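Local coordinates for uncharacterized protein (Aeropyrum pernix, PDB 3P1Z) that is uncharacterised but probably belongs to the tRNA-intron endonucleases, a family generally credited with nucleic acid binding and intron excision from precursor tRNA, at residues Ala14-Val19 with Phe23-Phe28; Glu51-Ala56 with Val73-Gly78; Gln55-Met60 with Val88-Arg93; Glu118-Ser123 with Val134-Gly139. All blocks are in the same frame, centred on the assembly; numbering follows the deposited sequence.

Contact 1: Ala14-Val19 with Phe23-Phe28; sequences AARLGV and FVEECF
A14 faces both E25 and E26 where strand 14-18 runs back along strand 23-26, the two short axes lying 141° apart. The carbonyl oxygen of A14 takes two backbone bonds, from E25 N at 2.8 Å and from E26 N at 3.2 Å, while A14 N donates to E26 O. That is a classic beta bulge, and the register slips by one residue between A14 and A15. Beyond it A15 and V24 make a non-hydrogen-bonded pair, then R16 and F23 a hydrogen-bonded one, with R16 N 2.9 Å from F23 O. The two strands form a beta hairpin at the margin of the antiparallel sheet in the SEN2-like N-terminal region; on its far side V24 bonds through its backbone to G45.

R16 makes the polar side-chain contact. Its CG sits between the backbone N and the carbonyl carbon (chi1 80°), and the extended chain then reaches across to the second strand. R16 NH1 makes a salt bridge to E25 OE2 at 2.6 Å, meeting it within the guanidinium plane but from above the carboxylate, the two planes being 74° apart. F23 stands over one guanidinium face, its CD2 foremost. With a serine in place of F23, that face would probably lose its aromatic neighbour and the guanidinium would be freer to turn about its bond to E25. A15 CB reaches V24 CG2 at 4.3 Å on the other side of the sheet, where L61 and M63 also pack against A15. F28 CE2 closes on A14 CB at 4.0 Å, just beyond C27, which is disulfide-bonded to C33.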
loop_
_atom_site.group_PDB
_atom_site.type_symbol
_atom_site.label_atom_id
_atom_site.label_comp_id
_atom_site.label_asym_id
_atom_site.label_seq_id
_atom_site.Cartn_x
_atom_site.Cartn_y
_atom_site.Cartn_z
ATOM N N ALA A 14 46.349 4.252 10.483
ATOM C CA ALA A 14 46.155 5.554 9.830
ATOM C C ALA A 14 46.362 5.485 8.318
ATOM O O ALA A 14 47.321 4.873 7.841
ATOM C CB ALA A 14 47.069 6.602 10.449
ATOM N N ALA A 15 45.463 6.125 7.571
ATOM C CA ALA A 15 45.377 5.922 6.121
ATOM C C ALA A 15 45.133 7.203 5.328
ATOM O O ALA A 15 44.466 8.120 5.791
ATOM C CB ALA A 15 44.295 4.889 5.798
ATOM N N ARG A 16 45.674 7.247 4.118
ATOM C CA ARG A 16 45.522 8.407 3.250
ATOM C C ARG A 16 44.588 8.072 2.108
ATOM O O ARG A 16 44.461 6.917 1.709
ATOM C CB ARG A 16 46.860 8.807 2.652
ATOM C CG ARG A 16 47.244 7.950 1.477
ATOM C CD ARG A 16 48.277 8.623 0.604
ATOM N NE ARG A 16 48.838 7.673 -0.350
ATOM C CZ ARG A 16 49.909 6.920 -0.111
ATOM N NH1 ARG A 16 50.543 7.018 1.054
ATOM N NH2 ARG A 16 50.350 6.072 -1.038
ATOM N N LEU A 17 43.943 9.089 1.560
ATOM C CA LEU A 17 43.016 8.862 0.472
ATOM C C LEU A 17 43.675 9.203 -0.849
ATOM O O LEU A 17 43.946 10.368 -1.127
ATOM C CB LEU A 17 41.764 9.712 0.652
ATOM C CG LEU A 17 40.716 9.431 -0.419
ATOM C CD1 LEU A 17 40.307 7.967 -0.354
ATOM C CD2 LEU A 17 39.520 10.345 -0.231
ATOM N N GLY A 18 43.936 8.188 -1.664
ATOM C CA GLY A 18 44.460 8.413 -2.999
ATOM C C GLY A 18 43.361 8.585 -4.036
ATOM O O GLY A 18 42.172 8.428 -3.737
ATOM N N VAL A 19 43.762 8.906 -5.264
ATOM C CA VAL A 19 42.815 9.052 -6.369
ATOM C C VAL A 19 41.854 7.873 -6.487
ATOM O O VAL A 19 40.648 8.070 -6.647
ATOM C CB VAL A 19 43.518 9.248 -7.720
ATOM C CG1 VAL A 19 42.593 8.824 -8.850
ATOM C CG2 VAL A 19 43.945 10.695 -7.890
ATOM N N PHE A 23 44.766 3.937 1.340
ATOM C CA PHE A 23 46.023 3.281 1.618
ATOM C C PHE A 23 46.424 3.433 3.078
ATOM O O PHE A 23 46.555 4.542 3.600
ATOM C CB PHE A 23 47.145 3.772 0.695
ATOM C CG PHE A 23 48.481 3.253 1.095
ATOM C CD1 PHE A 23 48.600 1.931 1.456
ATOM C CD2 PHE A 23 49.611 4.059 1.125
ATOM C CE1 PHE A 23 49.818 1.402 1.862
ATOM C CE2 PHE A 23 50.843 3.541 1.538
ATOM C CZ PHE A 23 50.930 2.216 1.917
ATOM N N VAL A 24 46.631 2.297 3.726
ATOM C CA VAL A 24 47.096 2.292 5.100
ATOM C C VAL A 24 48.592 2.612 5.178
ATOM O O VAL A 24 49.420 1.957 4.549
ATOM C CB VAL A 24 46.772 0.955 5.792
ATOM C CG1 VAL A 24 47.284 0.955 7.229
ATOM C CG2 VAL A 24 45.267 0.712 5.763
ATOM N N GLU A 25 48.927 3.634 5.957
ATOM C CA GLU A 25 50.316 4.038 6.115
ATOM C C GLU A 25 50.927 3.619 7.467
ATOM O O GLU A 25 52.129 3.374 7.551
ATOM C CB GLU A 25 50.468 5.540 5.853
ATOM C CG GLU A 25 49.968 5.957 4.466
ATOM C CD GLU A 25 49.857 7.471 4.280
ATOM O OE1 GLU A 25 49.061 8.109 4.998
ATOM O OE2 GLU A 25 50.550 8.026 3.401
ATOM N N GLU A 26 50.103 3.499 8.508
ATOM C CA GLU A 26 50.597 3.151 9.846
ATOM C C GLU A 26 49.706 2.136 10.571
ATOM O O GLU A 26 48.493 2.328 10.663
ATOM C CB GLU A 26 50.694 4.414 10.710
ATOM C CG GLU A 26 51.866 5.340 10.403
ATOM C CD GLU A 26 53.197 4.788 10.896
ATOM O OE1 GLU A 26 53.191 3.974 11.854
ATOM O OE2 GLU A 26 54.248 5.172 10.325
ATOM N N CYS A 27 50.300 1.064 11.095
ATOM C CA CYS A 27 49.546 0.111 11.918
ATOM C C CYS A 27 49.958 0.208 13.388
ATOM O O CYS A 27 51.102 -0.068 13.740
ATOM C CB CYS A 27 49.690 -1.332 11.400
ATOM S SG CYS A 27 48.811 -1.695 9.839
ATOM N N PHE A 28 49.022 0.598 14.246
ATOM C CA PHE A 28 49.352 0.843 15.645
ATOM C C PHE A 28 48.948 -0.340 16.504
ATOM O O PHE A 28 49.549 -0.600 17.554
ATOM C CB PHE A 28 48.696 2.134 16.117
ATOM C CG PHE A 28 48.927 3.282 15.189
ATOM C CD1 PHE A 28 50.159 3.457 14.606
ATOM C CD2 PHE A 28 47.916 4.174 14.883
ATOM C CE1 PHE A 28 50.384 4.501 13.749
ATOM C CE2 PHE A 28 48.140 5.229 14.015
ATOM C CZ PHE A 28 49.374 5.388 13.452
#

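Contact 2: Glu51-Ala56 with Val73-Gly78; sequences EAAYQA and VEVIAG
V75 and A53 carry this contact, with A52 as the third member, and all three project from their helices toward the opposite one. V75 reaches across with a single methyl, CG1, which is anti to the backbone N (chi1 176°). That methyl lies beside the turn at A52 and A53: V75 CG1 is 4.2 Å from A52 CB and 4.3 Å from A53 CB, and it comes slightly nearer still to the backbone, at A53 N, 4.1 Å away. One branch of valine thus touches two successive alanines, whose short side chains let it approach the helix backbone itself.

A53 CB has a second neighbour in I76, whose CG1 meets it at 3.8 Å. The CB of I76 does not point straight at helix 51-56; its longer branch, with CG1 anti to the carbonyl carbon, bends the chain inward. A53 CB is thus touched by both V75 and I76. No hydrogen bond crosses the interface, and every touching residue is buried.

V22 of strand 21-26 packs against both A52 and V75, tying the helix pair to the sheet. Helix 83-95 adds F90 against A53 and A86 against I76, and an apolar side chain of a neighbouring subunit also reaches I76.

The axes of the two short segments pass 8.5 Å apart at 158°, nearly antiparallel, and the CA atoms of A53 and V75 are 5.7 Å apart. This is an antiparallel helix-helix packing in which alanines on one helix receive branched aliphatic residues from the other, here inside the apolar core of the SEN2-like N-terminal region.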
loop_
_atom_site.group_PDB
_atom_site.type_symbol
_atom_site.label_atom_id
_atom_site.label_comp_id
_atom_site.label_asym_id
_atom_site.label_seq_id
_atom_site.Cartn_x
_atom_site.Cartn_y
_atom_site.Cartn_z
ATOM N N GLU A 51 35.223 -1.083 3.315
ATOM C CA GLU A 51 35.847 -1.483 4.563
ATOM C C GLU A 51 36.546 -0.277 5.198
ATOM O O GLU A 51 36.656 -0.168 6.420
ATOM C CB GLU A 51 36.814 -2.639 4.345
ATOM C CG GLU A 51 37.144 -3.359 5.632
ATOM C CD GLU A 51 35.904 -3.782 6.393
ATOM O OE1 GLU A 51 34.877 -4.055 5.744
ATOM O OE2 GLU A 51 35.956 -3.848 7.638
ATOM N N ALA A 52 36.975 0.643 4.342
ATOM C CA ALA A 52 37.753 1.807 4.733
ATOM C C ALA A 52 36.856 2.889 5.305
ATOM O O ALA A 52 37.217 3.589 6.253
ATOM C CB ALA A 52 38.518 2.337 3.528
ATOM N N ALA A 53 35.686 3.030 4.696
ATOM C CA ALA A 53 34.661 3.911 5.224
ATOM C C ALA A 53 34.166 3.331 6.543
ATOM O O ALA A 53 33.889 4.076 7.482
ATOM C CB ALA A 53 33.512 4.064 4.243
ATOM N N TYR A 54 34.074 2.002 6.616
ATOM C CA TYR A 54 33.547 1.352 7.812
ATOM C C TYR A 54 34.454 1.580 8.988
ATOM O O TYR A 54 34.044 2.146 10.001
ATOM C CB TYR A 54 33.394 -0.153 7.629
ATOM C CG TYR A 54 33.001 -0.854 8.916
ATOM C CD1 TYR A 54 32.054 -0.298 9.761
ATOM C CD2 TYR A 54 33.566 -2.072 9.281
ATOM C CE1 TYR A 54 31.684 -0.928 10.929
ATOM C CE2 TYR A 54 33.198 -2.709 10.446
ATOM C CZ TYR A 54 32.251 -2.137 11.265
ATOM O OH TYR A 54 31.873 -2.767 12.437
ATOM N N GLN A 55 35.693 1.114 8.857
ATOM C CA GLN A 55 36.638 1.172 9.963
ATOM C C GLN A 55 36.847 2.634 10.405
ATOM O O GLN A 55 37.137 2.901 11.566
ATOM C CB GLN A 55 37.940 0.430 9.619
ATOM C CG GLN A 55 37.758 -1.092 9.412
ATOM C CD GLN A 55 37.705 -1.888 10.722
ATOM O OE1 GLN A 55 37.642 -1.317 11.808
ATOM N NE2 GLN A 55 37.744 -3.205 10.616
ATOM N N ALA A 56 36.649 3.580 9.489
ATOM C CA ALA A 56 36.557 4.982 9.879
ATOM C C ALA A 56 35.431 5.185 10.909
ATOM O O ALA A 56 35.681 5.623 12.032
ATOM C CB ALA A 56 36.353 5.873 8.653
ATOM N N VAL A 73 32.630 9.825 5.682
ATOM C CA VAL A 73 32.119 10.692 4.644
ATOM C C VAL A 73 33.203 11.026 3.632
ATOM O O VAL A 73 32.905 11.292 2.477
ATOM C CB VAL A 73 31.553 11.995 5.250
ATOM C CG1 VAL A 73 31.284 13.037 4.162
ATOM C CG2 VAL A 73 30.295 11.683 6.043
ATOM N N GLU A 74 34.462 10.994 4.063
ATOM C CA GLU A 74 35.569 11.428 3.211
ATOM C C GLU A 74 35.879 10.389 2.152
ATOM O O GLU A 74 35.912 10.684 0.960
ATOM C CB GLU A 74 36.828 11.720 4.039
ATOM C CG GLU A 74 37.860 12.579 3.310
ATOM C CD GLU A 74 39.161 12.713 4.080
ATOM O OE1 GLU A 74 39.113 13.075 5.277
ATOM O OE2 GLU A 74 40.232 12.457 3.482
ATOM N N VAL A 75 36.125 9.173 2.606
ATOM C CA VAL A 75 36.292 8.059 1.708
ATOM C C VAL A 75 35.046 7.968 0.827
ATOM O O VAL A 75 35.142 7.934 -0.405
ATOM C CB VAL A 75 36.522 6.760 2.509
ATOM C CG1 VAL A 75 36.604 5.548 1.596
ATOM C CG2 VAL A 75 37.791 6.889 3.349
ATOM N N ILE A 76 33.876 7.977 1.463
ATOM C CA ILE A 76 32.605 7.777 0.766
ATOM C C ILE A 76 32.386 8.750 -0.382
ATOM O O ILE A 76 32.188 8.347 -1.525
ATOM C CB ILE A 76 31.418 7.911 1.716
ATOM C CG1 ILE A 76 31.262 6.639 2.546
ATOM C CG2 ILE A 76 30.152 8.176 0.927
ATOM C CD1 ILE A 76 30.117 6.703 3.526
ATOM N N ALA A 77 32.391 10.038 -0.072
ATOM C CA ALA A 77 32.281 11.039 -1.114
ATOM C C ALA A 77 33.459 10.864 -2.058
ATOM O O ALA A 77 33.289 10.723 -3.272
ATOM C CB ALA A 77 32.267 12.440 -0.519
ATOM N N GLY A 78 34.656 10.841 -1.479
ATOM C CA GLY A 78 35.883 10.918 -2.248
ATOM C C GLY A 78 35.945 9.915 -3.374
ATOM O O GLY A 78 36.219 10.277 -4.529
#

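Contact 3: Gln55-Met60 with Val88-Arg93; sequences QASRGM and VYFDLR
F90 presents one face of its ring to the hydroxyl of S57, which lies above the plane but displaced toward the rim. The nearest ring carbon is F90 CE2, 3.8 Å from S57 OG, and S57 CB follows at 4.1 Å. A chi1 of 86° tucks the hydroxyl back over its own backbone, where it is anchored by a hydrogen bond to Y54 O in the preceding turn. It therefore rests on the ring while its polar bond is made within its own helix. F90 is buried further by A53 and by W69, whose ring meets it steeply.

One turn further along helix 88-93, the side chain of R93 bends at its second and third torsions, and its NH2 comes to 4.1 Å from Q55 NE2. Amide and guanidinium planes are 72° apart, and no bond joins these two nitrogens. The R93 guanidinium is held instead by a salt bridge from NH2 to E51 OE2 and by a bond from NH1 to R97 O.

The helix holding Q55 and S57 finishes here in a Schellman motif: G59, with a positive phi of 86°, binds back through its N to A56 O, and M60 N makes a weak bond to Q55 O. The contact thus sets a Schellman-capped helix end of the SEN2-like region against helix 83-95 of the catalytic-type region.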
loop_
_atom_site.group_PDB
_atom_site.type_symbol
_atom_site.label_atom_id
_atom_site.label_comp_id
_atom_site.label_asym_id
_atom_site.label_seq_id
_atom_site.Cartn_x
_atom_site.Cartn_y
_atom_site.Cartn_z
ATOM N N GLN A 55 35.693 1.114 8.857
ATOM C CA GLN A 55 36.638 1.172 9.963
ATOM C C GLN A 55 36.847 2.634 10.405
ATOM O O GLN A 55 37.137 2.901 11.566
ATOM C CB GLN A 55 37.940 0.430 9.619
ATOM C CG GLN A 55 37.758 -1.092 9.412
ATOM C CD GLN A 55 37.705 -1.888 10.722
ATOM O OE1 GLN A 55 37.642 -1.317 11.808
ATOM N NE2 GLN A 55 37.744 -3.205 10.616
ATOM N N ALA A 56 36.649 3.580 9.489
ATOM C CA ALA A 56 36.557 4.982 9.879
ATOM C C ALA A 56 35.431 5.185 10.909
ATOM O O ALA A 56 35.681 5.623 12.032
ATOM C CB ALA A 56 36.353 5.873 8.653
ATOM N N SER A 57 34.205 4.826 10.527
ATOM C CA SER A 57 33.004 5.019 11.352
ATOM C C SER A 57 32.969 4.273 12.698
ATOM O O SER A 57 32.040 4.452 13.491
ATOM C CB SER A 57 31.744 4.670 10.543
ATOM O OG SER A 57 31.447 3.281 10.595
ATOM N N ARG A 58 33.952 3.415 12.942
ATOM C CA ARG A 58 34.100 2.807 14.260
ATOM C C ARG A 58 35.139 3.608 15.034
ATOM O O ARG A 58 35.295 3.447 16.244
ATOM C CB ARG A 58 34.510 1.335 14.159
ATOM C CG ARG A 58 33.355 0.372 13.887
ATOM C CD ARG A 58 33.861 -1.032 13.578
ATOM N NE ARG A 58 33.963 -1.883 14.764
ATOM C CZ ARG A 58 35.110 -2.318 15.280
ATOM N NH1 ARG A 58 36.267 -1.984 14.717
ATOM N NH2 ARG A 58 35.098 -3.085 16.365
ATOM N N GLY A 59 35.835 4.487 14.319
ATOM C CA GLY A 59 36.850 5.329 14.918
ATOM C C GLY A 59 38.208 4.649 14.991
ATOM O O GLY A 59 39.142 5.185 15.601
ATOM N N MET A 60 38.308 3.473 14.363
ATOM C CA MET A 60 39.519 2.640 14.383
ATOM C C MET A 60 40.516 2.956 13.263
ATOM O O MET A 60 41.654 2.486 13.281
ATOM C CB MET A 60 39.154 1.157 14.276
ATOM C CG MET A 60 38.022 0.697 15.181
ATOM S SD MET A 60 38.438 0.815 16.922
ATOM C CE MET A 60 37.706 2.393 17.328
ATOM N N VAL A 88 24.254 -0.255 4.569
ATOM C CA VAL A 88 23.865 -1.668 4.599
ATOM C C VAL A 88 25.073 -2.528 4.848
ATOM O O VAL A 88 24.974 -3.632 5.392
ATOM C CB VAL A 88 23.270 -2.147 3.262
ATOM C CG1 VAL A 88 22.872 -3.609 3.366
ATOM C CG2 VAL A 88 22.089 -1.289 2.866
ATOM N N TYR A 89 26.209 -2.009 4.403
ATOM C CA TYR A 89 27.497 -2.636 4.607
ATOM C C TYR A 89 27.837 -2.569 6.078
ATOM O O TYR A 89 28.069 -3.596 6.714
ATOM C CB TYR A 89 28.549 -1.881 3.811
ATOM C CG TYR A 89 29.904 -2.518 3.799
ATOM C CD1 TYR A 89 30.351 -3.196 2.677
ATOM C CD2 TYR A 89 30.748 -2.433 4.897
ATOM C CE1 TYR A 89 31.605 -3.779 2.646
ATOM C CE2 TYR A 89 32.002 -3.013 4.873
ATOM C CZ TYR A 89 32.419 -3.687 3.745
ATOM O OH TYR A 89 33.653 -4.279 3.691
ATOM N N PHE A 90 27.859 -1.356 6.620
ATOM C CA PHE A 90 28.200 -1.174 8.024
ATOM C C PHE A 90 27.353 -2.099 8.873
ATOM O O PHE A 90 27.875 -2.857 9.687
ATOM C CB PHE A 90 27.967 0.264 8.483
ATOM C CG PHE A 90 28.835 1.273 7.805
ATOM C CD1 PHE A 90 29.907 0.882 7.029
ATOM C CD2 PHE A 90 28.595 2.623 7.970
ATOM C CE1 PHE A 90 30.700 1.821 6.400
ATOM C CE2 PHE A 90 29.394 3.565 7.357
ATOM C CZ PHE A 90 30.449 3.164 6.571
ATOM N N ASP A 91 26.039 -2.005 8.676
ATOM C CA ASP A 91 25.074 -2.843 9.368
ATOM C C ASP A 91 25.544 -4.281 9.277
ATOM O O ASP A 91 25.655 -4.975 10.289
ATOM C CB ASP A 91 23.699 -2.704 8.710
ATOM C CG ASP A 91 22.558 -3.189 9.600
ATOM O OD1 ASP A 91 22.230 -2.509 10.596
ATOM O OD2 ASP A 91 21.974 -4.248 9.292
ATOM N N LEU A 92 25.848 -4.721 8.060
ATOM C CA LEU A 92 26.293 -6.091 7.843
ATOM C C LEU A 92 27.633 -6.397 8.511
ATOM O O LEU A 92 27.824 -7.486 9.063
ATOM C CB LEU A 92 26.327 -6.428 6.347
ATOM C CG LEU A 92 24.960 -6.564 5.641
ATOM C CD1 LEU A 92 25.148 -6.732 4.127
ATOM C CD2 LEU A 92 24.089 -7.694 6.233
ATOM N N ARG A 93 28.560 -5.446 8.474
ATOM C CA ARG A 93 29.808 -5.620 9.206
ATOM C C ARG A 93 29.506 -5.721 10.696
ATOM O O ARG A 93 29.973 -6.634 11.366
ATOM C CB ARG A 93 30.787 -4.479 8.927
ATOM C CG ARG A 93 31.274 -4.390 7.478
ATOM C CD ARG A 93 32.210 -5.539 7.082
ATOM N NE ARG A 93 33.553 -5.432 7.643
ATOM C CZ ARG A 93 34.074 -6.279 8.531
ATOM N NH1 ARG A 93 33.373 -7.316 8.976
ATOM N NH2 ARG A 93 35.307 -6.092 8.976
#

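Contact 4: Glu118-Ser123 with Val134-Gly139; sequences EVLVLS and VEWSRG
The indole of W136 has L120 over one face, with L120 CB 3.5 Å from W136 CZ2, and the backbone oxygen E118 O at its edge, in the ring plane. The approach of L120 is a CH-pi contact: its CB lies 3.9 Å from the centroid of the W136 six-membered ring and only 24° off the normal. Further along, L120 CD2 comes to 4.0 Å from W136 CD2, at the fusion of the two rings, so the leucine runs along the face.

E118 arrives obliquely. Its chain is extended, with CG anti to the backbone N (chi1 171°), carrying OE1 to within 2.7 Å of W136 NE1. Carboxylate and indole planes are 59° apart. E118 and L120 both run past the W136 side chain in the opposite direction. The other oxygen, E118 OE2, has a salt bridge to R104 NH1, and R104 also touches W136; T107 packs against both W136 and L120.

Helix 130-142 lies here against the sheet, W136 spanning the gap to strand 115-123. Strand, helix and the neighbouring parallel strand 146-152 make a beta-alpha-beta crossover, consistent with the PDDEXK-like fold of the catalytic-type domain.

Were W136 replaced by a leucine, the space between helix and strand would probably be left partly unfilled, with L120 losing its aromatic face and E118 OE1 its NE1 neighbour.

The chemistry is mixed: an aliphatic chain lies on the indole face while a buried carboxylate stands beside NE1, and the salt bridge to R104 probably offsets much of its negative charge.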
loop_
_atom_site.group_PDB
_atom_site.type_symbol
_atom_site.label_atom_id
_atom_site.label_comp_id
_atom_site.label_asym_id
_atom_site.label_seq_id
_atom_site.Cartn_x
_atom_site.Cartn_y
_atom_site.Cartn_z
ATOM N N GLU A 118 23.288 -12.633 -1.653
ATOM C CA GLU A 118 23.459 -11.494 -2.536
ATOM C C GLU A 118 22.440 -10.430 -2.179
ATOM O O GLU A 118 21.238 -10.652 -2.307
ATOM C CB GLU A 118 23.291 -11.923 -3.994
ATOM C CG GLU A 118 23.246 -10.783 -4.986
ATOM C CD GLU A 118 23.211 -11.274 -6.421
ATOM O OE1 GLU A 118 22.402 -10.744 -7.216
ATOM O OE2 GLU A 118 23.983 -12.204 -6.754
ATOM N N VAL A 119 22.911 -9.273 -1.729
ATOM C CA VAL A 119 21.998 -8.236 -1.263
ATOM C C VAL A 119 21.918 -7.082 -2.238
ATOM O O VAL A 119 22.928 -6.487 -2.593
ATOM C CB VAL A 119 22.354 -7.696 0.143
ATOM C CG1 VAL A 119 21.255 -6.749 0.651
ATOM C CG2 VAL A 119 22.583 -8.834 1.135
ATOM N N LEU A 120 20.701 -6.759 -2.657
ATOM C CA LEU A 120 20.489 -5.612 -3.512
ATOM C C LEU A 120 20.055 -4.477 -2.623
ATOM O O LEU A 120 19.154 -4.653 -1.805
ATOM C CB LEU A 120 19.419 -5.920 -4.547
ATOM C CG LEU A 120 19.040 -4.803 -5.514
ATOM C CD1 LEU A 120 20.170 -4.515 -6.476
ATOM C CD2 LEU A 120 17.800 -5.196 -6.283
ATOM N N VAL A 121 20.711 -3.327 -2.773
ATOM C CA VAL A 121 20.418 -2.139 -1.970
ATOM C C VAL A 121 19.516 -1.203 -2.753
ATOM O O VAL A 121 19.857 -0.793 -3.848
ATOM C CB VAL A 121 21.706 -1.372 -1.579
ATOM C CG1 VAL A 121 21.398 -0.235 -0.606
ATOM C CG2 VAL A 121 22.728 -2.311 -0.974
ATOM N N LEU A 122 18.363 -0.876 -2.182
ATOM C CA LEU A 122 17.413 0.031 -2.814
ATOM C C LEU A 122 17.079 1.167 -1.866
ATOM O O LEU A 122 17.097 0.981 -0.658
ATOM C CB LEU A 122 16.129 -0.717 -3.183
ATOM C CG LEU A 122 16.308 -1.998 -3.998
ATOM C CD1 LEU A 122 15.040 -2.841 -3.937
ATOM C CD2 LEU A 122 16.670 -1.659 -5.418
ATOM N N SER A 123 16.754 2.329 -2.424
ATOM C CA SER A 123 16.566 3.556 -1.652
ATOM C C SER A 123 15.243 4.283 -1.949
ATOM O O SER A 123 15.030 4.780 -3.054
ATOM C CB SER A 123 17.723 4.527 -1.934
ATOM O OG SER A 123 18.940 3.832 -2.179
ATOM N N VAL A 134 12.687 -9.007 -10.745
ATOM C CA VAL A 134 12.521 -10.418 -11.028
ATOM C C VAL A 134 13.765 -10.999 -11.704
ATOM O O VAL A 134 14.268 -12.033 -11.282
ATOM C CB VAL A 134 11.235 -10.697 -11.824
ATOM C CG1 VAL A 134 11.113 -12.177 -12.098
ATOM C CG2 VAL A 134 10.024 -10.196 -11.050
ATOM N N GLU A 135 14.275 -10.318 -12.726
ATOM C CA GLU A 135 15.488 -10.759 -13.418
ATOM C C GLU A 135 16.724 -10.733 -12.496
ATOM O O GLU A 135 17.658 -11.528 -12.658
ATOM C CB GLU A 135 15.730 -9.918 -14.685
ATOM C CG GLU A 135 14.462 -9.694 -15.535
ATOM C CD GLU A 135 14.689 -8.833 -16.786
ATOM O OE1 GLU A 135 15.864 -8.547 -17.119
ATOM O OE2 GLU A 135 13.683 -8.446 -17.436
ATOM N N TRP A 136 16.729 -9.819 -11.530
ATOM C CA TRP A 136 17.812 -9.775 -10.575
ATOM C C TRP A 136 17.759 -11.000 -9.669
ATOM O O TRP A 136 18.754 -11.709 -9.524
ATOM C CB TRP A 136 17.793 -8.488 -9.753
ATOM C CG TRP A 136 18.695 -8.629 -8.586
ATOM C CD1 TRP A 136 20.059 -8.500 -8.571
ATOM C CD2 TRP A 136 18.308 -9.022 -7.259
ATOM N NE1 TRP A 136 20.539 -8.762 -7.305
ATOM C CE2 TRP A 136 19.499 -9.077 -6.493
ATOM C CE3 TRP A 136 17.080 -9.304 -6.661
ATOM C CZ2 TRP A 136 19.476 -9.417 -5.134
ATOM C CZ3 TRP A 136 17.064 -9.637 -5.323
ATOM C CH2 TRP A 136 18.258 -9.688 -4.568
ATOM N N SER A 137 16.589 -11.256 -9.083
ATOM C CA SER A 137 16.383 -12.416 -8.213
ATOM C C SER A 137 16.658 -13.703 -8.956
ATOM O O SER A 137 17.320 -14.606 -8.440
ATOM C CB SER A 137 14.947 -12.457 -7.683
ATOM O OG SER A 137 14.676 -13.711 -7.064
ATOM N N ARG A 138 16.113 -13.793 -10.163
ATOM C CA ARG A 138 16.473 -14.875 -11.047
ATOM C C ARG A 138 17.984 -14.930 -11.098
ATOM O O ARG A 138 18.591 -15.878 -10.585
ATOM C CB ARG A 138 15.906 -14.648 -12.442
ATOM C CG ARG A 138 14.610 -15.404 -12.700
ATOM C CD ARG A 138 13.915 -14.879 -13.937
ATOM N NE ARG A 138 12.520 -15.295 -14.013
ATOM C CZ ARG A 138 11.538 -14.533 -14.485
ATOM N NH1 ARG A 138 10.292 -14.994 -14.516
ATOM N NH2 ARG A 138 11.797 -13.299 -14.909
ATOM N N GLY A 139 18.570 -13.896 -11.711
ATOM C CA GLY A 139 20.007 -13.726 -11.771
ATOM C C GLY A 139 20.628 -14.344 -10.546
ATOM O O GLY A 139 21.203 -15.423 -10.606
#

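Overall arrangement
Along the chain the contacts run from hairpin to helices to the second sheet. Contacts 1 and 2 belong to the SEN2-like region, with centres 12 Å apart, and they touch where L17 packs on helix 68-79. Contacts 2 and 3 both use helix 49-57, and Y54 links them by packing on F90 and R93, their centres being 9 Å apart. Contact 3 brings in helix 83-95, although its centre is 23 Å from that of contact 4. Contacts 1 and 4 lie 33 Å apart on opposite sides of the chain's centre. Helix 83-95, of the catalytic-type region, packs against the N-terminal helices and meets the second sheet where V88 touches V121, so it joins the two halves.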